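Local atomic coordinates of PrgB (Enterococcus faecalis, PDB entry 6EVU), a protein that promotes aggregation, biofilm formation and conjugation by binding and compacting DNA, partly, it seems, through this adhesin domain. Residues A[62-65]-A[69-72]; A[131-136]-A[282-287]; A[167-172]-A[298-303]; A[199-204]-A[208-213]; A[286-289]-A[293-296]. All blocks are in the same frame, centred on the assembly; numbering follows the deposited sequence.

Contact 1 of 5, residues A[62-65]-A[69-72]; sequences AGDS and FTKL
The loop leading into the short helix 68-72 of the adhesin domain brings Thr70, the third residue of the helix, back against Asp64 and Ser65 in the loop that follows helix 54-57. The methyl of Thr70 does most of the touching. With OG1 set beside the backbone N and anti to the carbonyl carbon (chi1 -66°), CG2 is left to face the loop. It meets the backbone carbonyl of Ser65, CG2 to O being 3.1 Å, while the nearest CA atoms, those of Ser65 and Thr70, stand 6.6 Å apart. This is a methyl pressed on an oxygen, and Ser65 O, covered here, has no polar partner anywhere in the model. The polar ends of the side chains turn to residues close by in sequence instead: Thr70 OG1 is hydrogen-bonded to Asp67 OD1, and Asp64 OD2 to the backbone N of Asn61. Elsewhere on the helix, Phe69 packs on Trp301 and Leu72 on Ala299, tying it to strand 299-302. The patch lies at the surface, where Asp64 adds a light van der Waals touch: its CB is 4.0 Å from Thr70 CG2, and its OD2 is 4.1 Å from the same methyl.

Contact 2 of 5, residues A[131-136]-A[282-287]; sequences FVYELQ and FSFGMT
Gln136 OE1 takes a short hydrogen bond from Ser283 OG, 2.6 Å long, across the face of the larger antiparallel sheet. The hydroxyl comes in with a C=O...O angle of 137° and stands 25° out of the amide's carbonyl plane. Gln136 gets there by stretching: CG lies anti to its own carbonyl carbon and the chain runs straight on from it (chi2 -172°), so the amide spans a gap in which the CA atoms of Gln136 and Ser283 are 8.5 Å apart. That is too wide for neighbouring strands, and the bond in fact bridges over strand 169-179, whose Arg172 side chain touches both Gln136 and Ser283. Tyr133 and Phe284, on the opposite face of the same sheet, meet more loosely. Their rings come together edge to edge, with Tyr133 CE2 4.4 Å from Phe284 CZ, each atom near the plane of the other ring, so this is plain apolar contact and no stack. Both rings have further aromatic partners: Phe284 stacks on Phe302, and the Tyr133 ring meets that of Phe149. Strands 124-137 and 280-287 both pair antiparallel with 169-179, on its two edges, and run in the same general direction with one strand between them. The aromatic face looks into the domain interior, where Tyr133 and Phe284 both rest on Ile159 of strand 157-160 in the second sheet; on its other edge strand 280-287 pairs with strand 211-215.

Contact 3 of 5, residues A[167-172]-A[298-303]; sequences KDVKTR and SAQWFA
Val169 and Gln300 lie alongside each other, pointing opposite ways, and the rotamers decide what touches. Val169 puts CG1 anti to its backbone N (chi1 176°), which sends the two methyls to different neighbours: CG1 lies 3.9 Å from Gln300 OE1, while CG2 packs on the backbone of Ser298, 3.9 Å from its CA, and on Ser298 CB at 4.0 Å. The Gln300 side chain starts from the position between the backbone N and the carbonyl carbon (chi1 73°) and then runs extended, carrying its amide out towards strand 169-179. The two ends of that amide are used separately. NE2 is bonded to the backbone O of Gly285, which fixes the flip of the group, and OE1 accepts a hydrogen bond of 3.0 Å from a water. The same water accepts from Thr171 OG1 at 2.8 Å, bridging two side chains that do not touch directly. Ser298 points its hydroxyl to the backbone O of Thr161, and its carbon side goes to Val169. Further along the strands, the salt bridge of Arg172 with Glu134 ties strand 169-179 to 124-137. What joins here is strand 169-179 of the nine-stranded sheet and, from the six-stranded one, strand 299-302 with the residue leading into it: a buried valine and a water-linked glutamine between two facing sheets, consistent with the beta-sandwich core of glucan-binding protein C and antigen I/II adhesin domains.

Contact 4 of 5, residues A[199-204]-A[208-213]; sequences SLNSSL and GGHAEF. With TRS (2-amino-2-hydroxymethyl-propane-1,3-diol), chain C.
Asn201 and Ser203 grip Glu212 and His210 backbone to backbone, and this is the tight half of the contact. Glu212 N gives a 3.0 Å bond to Asn201 O, and Ser203 N gives one of 2.8 Å to His210 O. The Ser203 hydroxyl, held between its backbone N and carbonyl carbon (chi1 62°), turns back to accept from His210 N at 2.9 Å. Next to this pairing Leu204 CD1 presses on Ala211 CB at 3.5 Å. The two segments run roughly antiparallel, yet they form a single beta bridge, Ser202 with Ala211, where the loop after strand 193-197 comes back as strand 211-215. The loop bends at an ST turn: Ser202 OG accepts from Leu204 N, and it also bonds to Ser241 O. Toward Ser199 the backbones no longer pair directly, and a water bridges Leu200 O and Glu212 O instead. Here the side chains of Ser199, Asn201 and Glu212 gather round a bound Tris molecule, probably from the crystallisation liquor. Its amine is held by Ser199 OG, by Asn201 OD1 at 2.7 Å and by Glu212 OE1 at 3.0 Å, and is probably protonated, which would hold together the otherwise unfavourable pairing of amide oxygen and carboxylate. Tris O3 donates to Glu212 OE2 at 2.7 Å, so each carboxylate oxygen has its own partner on the ligand, while Asp260 and the backbone N of Trp301 complete the site.

Contact 5 of 5, residues A[286-289]-A[293-296]; sequences MTTK and NVPV. With PO4 (phosphate ion), chain B.
Thr288 and Val294 close a loop that leaves strand 280-287 through an ST turn and later leads into strand 299-302. The apolar part is small. Thr288 CG2 lies 3.8 Å from Val294 CB and 4.0 Å from Val294 CG2, the two branched side chains overlapping side by side. Thr288 keeps its hydroxyl between the backbone N and the carbonyl carbon (chi1 56°), which turns the methyl to the valine and gives OG1 to Lys291 O and Gly290 N inside the loop. Met286, the one strand residue that touches 293-296, adds a loose touch: its terminal CE reaches 4.3 Å from Val296 O. Polar bonds hold each side separately. In the ST turn, Lys289 N donates to Thr287 OG1 over 3.1 Å, and the same hydroxyl is bonded to OD1 of Asp168, just before strand 169-179. On the other side, Val294 O is bonded to Ser297 OG. The last kind is with an anion, a phosphate probably from the crystallisation liquor that Arg73 NE also holds: Val296 N points at phosphate O1, 2.9 Å away, with an N-H...O angle of 172°.

Overall arrangement
Contacts 2, 3, 4 and 5 cluster round strand 280-287, which supplies residues to contacts 2 and 5. Contacts 2 and 3 have centres about 6 Å apart, linked by Met286 N to Val169 O at 2.8 Å. Strand 211-215 in contact 4 pairs with the same strand through Thr287 N to Ala211 O, also 2.8 Å, and the centres of contacts 4 and 5 are about 8 Å apart. The Tris site lies where contacts 3 and 4 converge, with Glu212 OE2 3.5 Å from Gln300 CB. Contact 1 stands apart, its centre about 17 Å from that of contact 3, but Phe69 O still lies 3.7 Å from Ala299 CB.

Contact 1 of 5, residues A[62-65]-A[69-72]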
# COMPACT_ATOMS: atom_id res chain seq x y z
N ALA A 62 15.02 -16.11 18.33
CA ALA A 62 14.46 -16.80 19.50
C ALA A 62 13.57 -15.88 20.33
O ALA A 62 13.96 -14.76 20.70
CB ALA A 62 15.57 -17.35 20.36
N GLY A 63 12.36 -16.34 20.63
CA GLY A 63 11.41 -15.53 21.35
C GLY A 63 10.49 -14.71 20.47
O GLY A 63 9.48 -14.20 20.96
N ASP A 64 10.81 -14.57 19.18
CA ASP A 64 9.99 -13.78 18.27
C ASP A 64 8.70 -14.50 17.95
O ASP A 64 8.66 -15.72 17.84
CB ASP A 64 10.72 -13.56 16.94
CG ASP A 64 11.81 -12.48 17.03
OD1 ASP A 64 11.85 -11.74 18.05
OD2 ASP A 64 12.60 -12.35 16.05
N SER A 65 7.63 -13.71 17.74
CA SER A 65 6.43 -14.20 17.06
C SER A 65 6.76 -14.50 15.62
O SER A 65 7.72 -13.96 15.06
CB SER A 65 5.32 -13.15 17.10
OG SER A 65 5.03 -12.81 18.45
N PHE A 69 4.79 -9.96 9.59
CA PHE A 69 5.45 -8.67 9.78
C PHE A 69 6.78 -8.87 10.48
O PHE A 69 7.76 -8.17 10.19
CB PHE A 69 4.54 -7.71 10.55
CG PHE A 69 3.18 -7.51 9.88
CD1 PHE A 69 3.07 -6.72 8.76
CD2 PHE A 69 2.04 -8.12 10.41
CE1 PHE A 69 1.88 -6.56 8.12
CE2 PHE A 69 0.80 -7.95 9.78
CZ PHE A 69 0.73 -7.16 8.63
N THR A 70 6.81 -9.76 11.48
CA THR A 70 8.05 -10.02 12.19
C THR A 70 9.07 -10.61 11.24
O THR A 70 10.24 -10.21 11.26
CB THR A 70 7.78 -10.93 13.39
OG1 THR A 70 6.95 -10.21 14.34
CG2 THR A 70 9.10 -11.30 14.10
N LYS A 71 8.65 -11.55 10.38
CA LYS A 71 9.54 -12.10 9.37
C LYS A 71 10.09 -11.03 8.43
O LYS A 71 11.26 -11.11 7.99
CB LYS A 71 8.83 -13.20 8.57
CG LYS A 71 8.56 -14.44 9.43
CD LYS A 71 7.76 -15.47 8.62
CE LYS A 71 7.47 -16.73 9.47
NZ LYS A 71 6.79 -17.73 8.57
N LEU A 72 9.27 -10.06 8.09
CA LEU A 72 9.68 -8.96 7.23
C LEU A 72 10.72 -8.05 7.84
O LEU A 72 11.56 -7.53 7.15
CB LEU A 72 8.48 -8.15 6.76
CG LEU A 72 7.66 -8.81 5.68
CD1 LEU A 72 6.32 -8.13 5.54
CD2 LEU A 72 8.41 -8.79 4.36

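Contact 2 of 5, residues A[131-136]-A[282-287]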
# COMPACT_ATOMS: atom_id res chain seq x y z
N PHE A 131 2.30 -5.20 -11.94
CA PHE A 131 2.52 -4.33 -10.79
C PHE A 131 4.03 -4.13 -10.67
O PHE A 131 4.75 -5.08 -10.40
CB PHE A 131 1.99 -5.04 -9.54
CG PHE A 131 0.48 -5.02 -9.40
CD1 PHE A 131 -0.37 -5.47 -10.41
CD2 PHE A 131 -0.06 -4.50 -8.22
CE1 PHE A 131 -1.78 -5.40 -10.23
CE2 PHE A 131 -1.47 -4.41 -8.07
CZ PHE A 131 -2.28 -4.90 -9.05
N VAL A 132 4.51 -2.90 -10.85
CA VAL A 132 5.94 -2.59 -10.78
C VAL A 132 6.23 -1.87 -9.48
O VAL A 132 5.69 -0.78 -9.21
CB VAL A 132 6.39 -1.74 -11.97
CG1 VAL A 132 7.89 -1.39 -11.83
CG2 VAL A 132 6.03 -2.50 -13.27
N TYR A 133 7.07 -2.50 -8.66
CA TYR A 133 7.48 -2.00 -7.35
C TYR A 133 8.90 -1.49 -7.42
O TYR A 133 9.77 -2.18 -7.92
CB TYR A 133 7.44 -3.14 -6.34
CG TYR A 133 6.06 -3.69 -6.15
CD1 TYR A 133 5.56 -4.75 -6.94
CD2 TYR A 133 5.26 -3.20 -5.09
CE1 TYR A 133 4.26 -5.28 -6.68
CE2 TYR A 133 3.99 -3.72 -4.88
CZ TYR A 133 3.53 -4.73 -5.66
OH TYR A 133 2.30 -5.31 -5.51
N GLU A 134 9.13 -0.28 -6.88
CA GLU A 134 10.47 0.25 -6.85
C GLU A 134 10.71 0.84 -5.48
O GLU A 134 10.01 1.77 -5.07
CB GLU A 134 10.68 1.30 -7.95
CG GLU A 134 12.13 1.67 -8.01
CD GLU A 134 12.51 2.50 -9.22
OE1 GLU A 134 11.70 2.65 -10.20
OE2 GLU A 134 13.67 3.01 -9.20
N LEU A 135 11.74 0.34 -4.80
CA LEU A 135 12.19 0.95 -3.55
C LEU A 135 12.48 2.43 -3.74
O LEU A 135 13.18 2.85 -4.69
CB LEU A 135 13.43 0.22 -3.01
CG LEU A 135 14.03 0.66 -1.65
CD1 LEU A 135 14.78 -0.55 -1.08
CD2 LEU A 135 15.08 1.86 -1.79
N GLN A 136 11.98 3.23 -2.78
CA GLN A 136 12.32 4.64 -2.66
C GLN A 136 12.98 5.03 -1.34
O GLN A 136 13.84 5.93 -1.34
CB GLN A 136 11.06 5.48 -2.88
CG GLN A 136 10.62 5.34 -4.34
CD GLN A 136 9.50 6.30 -4.65
OE1 GLN A 136 8.50 6.28 -3.97
NE2 GLN A 136 9.68 7.14 -5.67
N PHE A 282 1.79 5.67 -7.76
CA PHE A 282 1.80 6.43 -6.50
C PHE A 282 2.79 5.73 -5.59
O PHE A 282 3.30 4.65 -5.92
CB PHE A 282 0.41 6.50 -5.87
CG PHE A 282 -0.13 5.14 -5.50
CD1 PHE A 282 -0.74 4.33 -6.45
CD2 PHE A 282 0.01 4.67 -4.18
CE1 PHE A 282 -1.17 3.05 -6.13
CE2 PHE A 282 -0.43 3.39 -3.82
CZ PHE A 282 -1.01 2.57 -4.80
N SER A 283 3.08 6.35 -4.42
CA SER A 283 3.93 5.65 -3.44
C SER A 283 3.21 5.37 -2.13
O SER A 283 2.28 6.08 -1.73
CB SER A 283 5.22 6.45 -3.16
OG SER A 283 5.94 6.52 -4.36
N PHE A 284 3.66 4.32 -1.43
CA PHE A 284 3.08 4.03 -0.11
C PHE A 284 4.22 3.74 0.85
O PHE A 284 5.30 3.32 0.44
CB PHE A 284 2.03 2.87 -0.15
CG PHE A 284 2.61 1.55 -0.65
CD1 PHE A 284 3.15 0.64 0.22
CD2 PHE A 284 2.58 1.25 -2.01
CE1 PHE A 284 3.68 -0.58 -0.23
CE2 PHE A 284 3.09 -0.00 -2.49
CZ PHE A 284 3.66 -0.88 -1.57
N GLY A 285 3.99 3.87 2.15
CA GLY A 285 5.09 3.63 3.05
C GLY A 285 4.73 3.80 4.50
O GLY A 285 3.55 3.69 4.90
N MET A 286 5.78 3.90 5.29
CA MET A 286 5.65 4.07 6.73
C MET A 286 6.61 5.16 7.18
O MET A 286 7.78 5.15 6.78
CB MET A 286 5.95 2.77 7.49
CG MET A 286 5.29 1.55 6.84
SD MET A 286 5.85 0.01 7.68
CE MET A 286 4.93 0.13 9.25
N THR A 287 6.14 6.07 8.04
CA THR A 287 6.97 7.16 8.55
C THR A 287 6.93 7.24 10.08
O THR A 287 5.87 7.11 10.70
CB THR A 287 6.57 8.51 7.94
OG1 THR A 287 7.56 9.45 8.33
CG2 THR A 287 5.16 8.96 8.44

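Contact 3 of 5, residues A[167-172]-A[298-303]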
# COMPACT_ATOMS: atom_id res chain seq x y z
N LYS A 167 14.67 6.75 8.80
CA LYS A 167 14.14 6.96 7.45
C LYS A 167 12.80 6.26 7.26
O LYS A 167 12.49 5.24 7.91
CB LYS A 167 15.13 6.46 6.41
CG LYS A 167 16.43 7.25 6.34
CD LYS A 167 17.34 6.44 5.46
CE LYS A 167 17.27 6.91 4.01
NZ LYS A 167 15.94 7.44 3.51
N ASP A 168 12.01 6.80 6.34
CA ASP A 168 10.77 6.13 5.93
C ASP A 168 11.04 4.78 5.27
O ASP A 168 12.08 4.54 4.66
CB ASP A 168 10.00 7.00 4.91
CG ASP A 168 9.38 8.26 5.53
OD1 ASP A 168 9.47 8.43 6.76
OD2 ASP A 168 8.82 9.08 4.75
N VAL A 169 10.08 3.88 5.41
CA VAL A 169 9.84 2.85 4.40
C VAL A 169 9.04 3.52 3.29
O VAL A 169 8.03 4.14 3.58
CB VAL A 169 9.09 1.67 5.01
CG1 VAL A 169 8.74 0.62 3.97
CG2 VAL A 169 9.96 1.02 6.10
N LYS A 170 9.48 3.40 2.03
CA LYS A 170 8.67 3.93 0.93
C LYS A 170 8.92 3.17 -0.36
O LYS A 170 10.06 2.88 -0.71
CB LYS A 170 8.90 5.44 0.73
CG LYS A 170 7.82 6.04 -0.21
CD LYS A 170 7.87 7.55 -0.27
CE LYS A 170 8.97 8.06 -1.18
NZ LYS A 170 8.96 9.60 -1.28
N THR A 171 7.83 2.83 -1.07
CA THR A 171 7.83 2.02 -2.28
C THR A 171 6.94 2.71 -3.31
O THR A 171 5.79 3.06 -2.99
CB THR A 171 7.30 0.60 -2.03
OG1 THR A 171 8.06 -0.01 -0.94
CG2 THR A 171 7.43 -0.25 -3.27
N ARG A 172 7.44 2.82 -4.54
CA ARG A 172 6.62 3.29 -5.66
C ARG A 172 5.94 2.08 -6.30
O ARG A 172 6.56 1.01 -6.50
CB ARG A 172 7.47 4.04 -6.72
CG ARG A 172 6.54 4.59 -7.86
CD ARG A 172 7.23 5.75 -8.55
NE ARG A 172 8.44 5.27 -9.16
CZ ARG A 172 9.46 6.04 -9.55
NH1 ARG A 172 9.44 7.37 -9.37
NH2 ARG A 172 10.52 5.46 -10.11
N SER A 298 8.31 -0.76 10.57
CA SER A 298 8.99 -0.91 9.30
C SER A 298 8.52 -2.12 8.47
O SER A 298 9.23 -2.53 7.54
CB SER A 298 10.54 -0.99 9.50
OG SER A 298 10.89 -1.93 10.53
N ALA A 299 7.34 -2.68 8.74
CA ALA A 299 6.77 -3.63 7.80
C ALA A 299 5.26 -3.39 7.71
O ALA A 299 4.61 -3.14 8.73
CB ALA A 299 7.00 -5.07 8.25
N GLN A 300 4.72 -3.51 6.49
CA GLN A 300 3.31 -3.18 6.31
C GLN A 300 2.69 -4.11 5.27
O GLN A 300 3.37 -4.74 4.45
CB GLN A 300 3.16 -1.71 5.86
CG GLN A 300 3.59 -1.52 4.40
CD GLN A 300 3.76 -0.04 4.05
OE1 GLN A 300 4.82 0.42 3.67
NE2 GLN A 300 2.67 0.70 4.16
N TRP A 301 1.34 -4.13 5.30
CA TRP A 301 0.57 -4.80 4.26
C TRP A 301 -0.06 -3.71 3.41
O TRP A 301 -0.74 -2.85 3.97
CB TRP A 301 -0.50 -5.67 4.92
CG TRP A 301 -1.49 -6.27 3.94
CD1 TRP A 301 -1.26 -6.56 2.64
CD2 TRP A 301 -2.86 -6.65 4.20
NE1 TRP A 301 -2.38 -7.07 2.04
CE2 TRP A 301 -3.38 -7.14 2.98
CE3 TRP A 301 -3.70 -6.57 5.33
CZ2 TRP A 301 -4.72 -7.59 2.88
CZ3 TRP A 301 -5.01 -7.05 5.22
CH2 TRP A 301 -5.50 -7.51 4.00
N PHE A 302 0.17 -3.74 2.10
CA PHE A 302 -0.47 -2.80 1.18
C PHE A 302 -1.33 -3.62 0.23
O PHE A 302 -0.82 -4.31 -0.64
CB PHE A 302 0.51 -1.93 0.39
CG PHE A 302 -0.24 -0.91 -0.41
CD1 PHE A 302 -0.74 0.23 0.24
CD2 PHE A 302 -0.62 -1.17 -1.70
CE1 PHE A 302 -1.49 1.17 -0.44
CE2 PHE A 302 -1.44 -0.22 -2.42
CZ PHE A 302 -1.86 0.92 -1.77
N ALA A 303 -2.65 -3.48 0.36
CA ALA A 303 -3.59 -4.14 -0.54
C ALA A 303 -4.09 -3.13 -1.57
O ALA A 303 -4.40 -1.99 -1.21
CB ALA A 303 -4.77 -4.69 0.25
O HOH W 1 6.51 0.79 1.26

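Contact 4 of 5, residues A[199-204]-A[208-213]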
# COMPACT_ATOMS: atom_id res chain seq x y z
N SER A 199 -6.76 1.40 5.06
CA SER A 199 -6.07 0.82 6.19
C SER A 199 -4.79 1.60 6.50
O SER A 199 -3.69 1.03 6.68
CB SER A 199 -5.78 -0.65 5.90
OG SER A 199 -5.44 -1.36 7.06
N LEU A 200 -4.86 2.93 6.47
CA LEU A 200 -3.63 3.69 6.74
C LEU A 200 -3.65 4.05 8.23
O LEU A 200 -4.08 5.14 8.63
CB LEU A 200 -3.48 4.92 5.84
CG LEU A 200 -3.46 4.59 4.34
CD1 LEU A 200 -3.52 5.86 3.50
CD2 LEU A 200 -2.19 3.79 4.05
N ASN A 201 -3.24 3.09 9.05
CA ASN A 201 -3.28 3.28 10.49
C ASN A 201 -2.11 4.16 10.95
O ASN A 201 -1.08 4.29 10.28
CB ASN A 201 -3.17 1.95 11.24
CG ASN A 201 -1.87 1.19 10.91
OD1 ASN A 201 -1.66 0.77 9.77
ND2 ASN A 201 -0.98 1.06 11.88
N SER A 202 -2.26 4.72 12.14
CA SER A 202 -1.27 5.62 12.70
C SER A 202 -1.30 5.56 14.22
O SER A 202 -2.38 5.54 14.83
CB SER A 202 -1.49 7.05 12.25
OG SER A 202 -0.54 7.89 12.89
N SER A 203 -0.11 5.53 14.81
CA SER A 203 0.08 5.56 16.25
C SER A 203 0.88 6.79 16.66
O SER A 203 1.42 6.84 17.77
CB SER A 203 0.77 4.27 16.69
OG SER A 203 2.06 4.21 16.08
N LEU A 204 0.94 7.80 15.79
CA LEU A 204 1.85 8.93 15.96
C LEU A 204 1.47 9.77 17.17
O LEU A 204 0.31 10.14 17.36
CB LEU A 204 1.82 9.81 14.72
CG LEU A 204 2.66 9.34 13.53
CD1 LEU A 204 2.26 10.19 12.36
CD2 LEU A 204 4.16 9.47 13.82
N GLY A 208 6.48 9.51 19.96
CA GLY A 208 6.87 8.56 18.92
C GLY A 208 5.71 7.95 18.16
O GLY A 208 4.81 8.66 17.72
N GLY A 209 5.73 6.64 17.98
CA GLY A 209 4.77 6.00 17.11
C GLY A 209 5.13 6.17 15.63
O GLY A 209 6.20 6.68 15.26
N HIS A 210 4.22 5.73 14.77
CA HIS A 210 4.48 5.76 13.33
C HIS A 210 3.16 5.79 12.59
O HIS A 210 2.12 5.41 13.14
CB HIS A 210 5.34 4.56 12.88
CG HIS A 210 4.59 3.27 12.72
ND1 HIS A 210 4.40 2.38 13.75
CD2 HIS A 210 4.02 2.71 11.63
CE1 HIS A 210 3.71 1.34 13.31
NE2 HIS A 210 3.47 1.51 12.02
N ALA A 211 3.21 6.17 11.31
CA ALA A 211 2.00 6.13 10.49
C ALA A 211 2.31 5.52 9.14
O ALA A 211 3.39 5.74 8.59
CB ALA A 211 1.41 7.52 10.25
N GLU A 212 1.35 4.74 8.63
CA GLU A 212 1.33 4.33 7.22
C GLU A 212 0.75 5.47 6.39
O GLU A 212 -0.19 6.16 6.83
CB GLU A 212 0.53 3.03 7.03
CG GLU A 212 0.99 1.97 7.99
CD GLU A 212 0.59 0.56 7.61
OE1 GLU A 212 -0.23 0.39 6.68
OE2 GLU A 212 1.05 -0.38 8.30
N PHE A 213 1.36 5.72 5.22
CA PHE A 213 1.01 6.85 4.35
C PHE A 213 1.00 6.44 2.89
O PHE A 213 1.50 5.37 2.51
CB PHE A 213 2.00 8.03 4.52
CG PHE A 213 3.43 7.71 4.07
CD1 PHE A 213 3.83 7.91 2.75
CD2 PHE A 213 4.36 7.25 5.00
CE1 PHE A 213 5.12 7.63 2.34
CE2 PHE A 213 5.68 6.99 4.61
CZ PHE A 213 6.06 7.17 3.29
C TRS C . -2.23 -2.53 8.26
C1 TRS C . -3.23 -2.86 9.40
C2 TRS C . -2.54 -3.33 6.99
C3 TRS C . -0.78 -2.81 8.72
N TRS C . -2.43 -1.13 7.94
O1 TRS C . -2.92 -1.89 10.40
O2 TRS C . -3.88 -3.18 6.60
O3 TRS C . 0.05 -2.75 7.53
O HOH W 2 -2.10 7.23 8.47

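Contact 5 of 5, residues A[286-289]-A[293-296]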
# COMPACT_ATOMS: atom_id res chain seq x y z
N MET A 286 5.78 3.90 5.29
CA MET A 286 5.65 4.07 6.73
C MET A 286 6.61 5.16 7.18
O MET A 286 7.78 5.15 6.78
CB MET A 286 5.95 2.77 7.49
CG MET A 286 5.29 1.55 6.84
SD MET A 286 5.85 0.01 7.68
CE MET A 286 4.93 0.13 9.25
N THR A 287 6.14 6.07 8.04
CA THR A 287 6.97 7.16 8.55
C THR A 287 6.93 7.24 10.08
O THR A 287 5.87 7.11 10.70
CB THR A 287 6.57 8.51 7.94
OG1 THR A 287 7.56 9.45 8.33
CG2 THR A 287 5.16 8.96 8.44
N THR A 288 8.10 7.34 10.68
CA THR A 288 8.18 7.61 12.12
C THR A 288 8.38 9.07 12.34
O THR A 288 8.86 9.47 13.41
CB THR A 288 9.31 6.84 12.78
OG1 THR A 288 10.52 7.18 12.11
CG2 THR A 288 9.08 5.30 12.71
N LYS A 289 8.15 9.86 11.30
CA LYS A 289 8.55 11.27 11.25
C LYS A 289 10.00 11.46 11.68
O LYS A 289 10.37 12.53 12.15
CB LYS A 289 7.61 12.14 12.09
CG LYS A 289 6.24 12.33 11.47
CD LYS A 289 5.29 13.04 12.42
CE LYS A 289 4.82 14.37 11.84
NZ LYS A 289 6.01 15.19 11.48
N ASN A 293 13.95 4.63 17.17
CA ASN A 293 13.60 3.54 18.08
C ASN A 293 12.10 3.49 18.28
O ASN A 293 11.63 3.75 19.40
CB ASN A 293 14.30 3.71 19.43
CG ASN A 293 15.78 3.42 19.37
OD1 ASN A 293 16.21 2.45 18.73
ND2 ASN A 293 16.58 4.27 20.02
N VAL A 294 11.36 3.22 17.22
CA VAL A 294 9.91 2.99 17.26
C VAL A 294 9.66 1.53 16.91
O VAL A 294 9.98 1.09 15.79
CB VAL A 294 9.14 3.94 16.31
CG1 VAL A 294 7.63 3.66 16.36
CG2 VAL A 294 9.39 5.41 16.67
N PRO A 295 9.09 0.73 17.82
CA PRO A 295 8.80 -0.67 17.50
C PRO A 295 7.78 -0.85 16.37
O PRO A 295 6.94 0.03 16.12
CB PRO A 295 8.23 -1.22 18.82
CG PRO A 295 8.49 -0.14 19.84
CD PRO A 295 8.48 1.15 19.09
N VAL A 296 7.87 -2.01 15.70
CA VAL A 296 6.96 -2.50 14.65
C VAL A 296 6.59 -1.38 13.68
O VAL A 296 5.43 -1.26 13.27
CB VAL A 296 5.71 -3.21 15.25
CG1 VAL A 296 6.15 -4.43 16.01
CG2 VAL A 296 4.86 -2.31 16.14
P PO4 B . 11.22 -4.24 15.79
O1 PO4 B . 9.88 -3.92 16.42
O2 PO4 B . 11.72 -2.97 15.10
O3 PO4 B . 12.20 -4.61 16.89
O4 PO4 B . 11.22 -5.40 14.83